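Local coordinates for MSM0271 protein (Mycobacterium smegmatis, PDB 5SUH), which forms a double-ringed trimeric shell component of a mycobacterial microcompartment, perhaps involved in transport across the shell, at residues I144-T149 with G168-V173. Sequence-based numbering, arbitrary orientation.
Sequences IITDIT and GQSLLV
Ile145 and Leu171 form an antiparallel hydrogen-bonded pair: Ile145 N donates to Leu171 O (2.8 Å), and Leu171 N returns a nearly straight bond to Ile145 O (2.7 Å, 172° at the hydrogen). Beyond this pair Asp147 turns the chain with positive phi, and two further backbone bonds tie the loop to the residues before strand 170-177. Ile148 N reaches Gln169 O at 3.0 Å, and Gly168 N donates to Ile148 O at 3.0 Å, in the carbonyl plane and on a lone pair. Both polar backbone atoms of Ile148 are thereby satisfied. With CG1 anti to the backbone N (chi1 -170°), Ile148 extends its CD1 to Leu171 CD2 (4.2 Å), on the face that also carries Ile145. On the other face Ile144 CG1 meets Leu172 CD1 at 4.1 Å. Ser170 OG lies against Thr146 CA but is hydrogen-bonded to Thr216 OG1, while Gln169 OE1 accepts from Leu166 N. Asp147 O accepts a hydrogen bond from Arg87 NH1 of a second subunit. The pairing joins strand 138-145, outermost within this chain, to strand 170-177 in the four-stranded antiparallel sheet of the second circularly permuted BMC domain; helix 216-232 covers Ile144, Leu156 of helix 150-156 meets Ile148 and Leu171, and strand 208-214 continues the sheet.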
# COMPACT_ATOMS: atom_id res chain seq x y z
N ILE A 144 22.16 3.16 -24.02
CA ILE A 144 21.00 3.32 -24.90
C ILE A 144 20.62 1.94 -25.45
O ILE A 144 21.37 1.35 -26.21
CB ILE A 144 21.29 4.31 -26.06
CG1 ILE A 144 21.46 5.72 -25.51
CG2 ILE A 144 20.17 4.31 -27.10
CD1 ILE A 144 21.86 6.73 -26.55
N ILE A 145 19.46 1.44 -25.03
CA ILE A 145 18.90 0.19 -25.51
C ILE A 145 17.96 0.52 -26.68
O ILE A 145 16.87 1.10 -26.47
CB ILE A 145 18.10 -0.56 -24.40
CG1 ILE A 145 19.05 -1.15 -23.37
CG2 ILE A 145 17.25 -1.71 -25.00
CD1 ILE A 145 19.28 -0.29 -22.20
N THR A 146 18.36 0.19 -27.89
CA THR A 146 17.50 0.45 -29.05
C THR A 146 16.46 -0.65 -29.27
O THR A 146 16.67 -1.80 -28.89
CB THR A 146 18.31 0.62 -30.33
OG1 THR A 146 19.01 -0.59 -30.63
CG2 THR A 146 19.29 1.75 -30.17
N ASP A 147 15.31 -0.26 -29.82
CA ASP A 147 14.26 -1.19 -30.23
C ASP A 147 13.90 -2.16 -29.09
O ASP A 147 14.08 -3.38 -29.21
CB ASP A 147 14.73 -1.95 -31.49
CG ASP A 147 13.63 -2.78 -32.14
OD1 ASP A 147 12.45 -2.39 -32.04
OD2 ASP A 147 13.94 -3.83 -32.78
N ILE A 148 13.33 -1.63 -28.02
CA ILE A 148 13.06 -2.44 -26.84
C ILE A 148 12.05 -3.55 -27.18
O ILE A 148 11.08 -3.34 -27.92
CB ILE A 148 12.57 -1.55 -25.64
CG1 ILE A 148 12.52 -2.34 -24.34
CG2 ILE A 148 11.21 -0.88 -25.92
CD1 ILE A 148 12.21 -1.50 -23.08
N THR A 149 12.32 -4.76 -26.70
CA THR A 149 11.46 -5.91 -26.98
C THR A 149 10.15 -5.75 -26.22
O THR A 149 10.10 -5.05 -25.20
CB THR A 149 12.10 -7.24 -26.59
OG1 THR A 149 12.22 -7.30 -25.16
CG2 THR A 149 13.47 -7.38 -27.19
N GLY A 168 9.63 -1.12 -29.40
CA GLY A 168 10.15 -0.51 -30.62
C GLY A 168 10.83 0.83 -30.40
O GLY A 168 11.62 1.30 -31.23
N GLN A 169 10.49 1.48 -29.30
CA GLN A 169 11.14 2.71 -28.95
C GLN A 169 12.57 2.44 -28.41
O GLN A 169 12.88 1.31 -27.96
CB GLN A 169 10.32 3.46 -27.91
CG GLN A 169 9.02 4.10 -28.43
CD GLN A 169 8.42 5.02 -27.37
OE1 GLN A 169 7.89 4.58 -26.33
NE2 GLN A 169 8.54 6.32 -27.61
N SER A 170 13.42 3.46 -28.44
CA SER A 170 14.74 3.34 -27.84
C SER A 170 14.68 3.86 -26.39
O SER A 170 13.96 4.80 -26.06
CB SER A 170 15.77 4.11 -28.66
OG SER A 170 15.95 3.52 -29.93
N LEU A 171 15.44 3.22 -25.52
CA LEU A 171 15.44 3.57 -24.10
C LEU A 171 16.81 4.06 -23.60
O LEU A 171 17.82 3.37 -23.79
CB LEU A 171 15.00 2.37 -23.28
CG LEU A 171 15.16 2.46 -21.77
CD1 LEU A 171 14.16 3.48 -21.23
CD2 LEU A 171 14.96 1.07 -21.18
N LEU A 172 16.84 5.24 -22.99
CA LEU A 172 18.06 5.72 -22.32
C LEU A 172 17.96 5.55 -20.82
O LEU A 172 16.98 5.99 -20.20
CB LEU A 172 18.31 7.18 -22.64
CG LEU A 172 19.27 7.94 -21.72
CD1 LEU A 172 20.71 7.43 -21.84
CD2 LEU A 172 19.18 9.42 -22.02
N VAL A 173 18.96 4.91 -20.21
CA VAL A 173 19.00 4.84 -18.75
C VAL A 173 20.25 5.59 -18.31
O VAL A 173 21.30 5.50 -18.97
CB VAL A 173 19.00 3.38 -18.18
CG1 VAL A 173 17.63 2.70 -18.35
CG2 VAL A 173 20.10 2.52 -18.81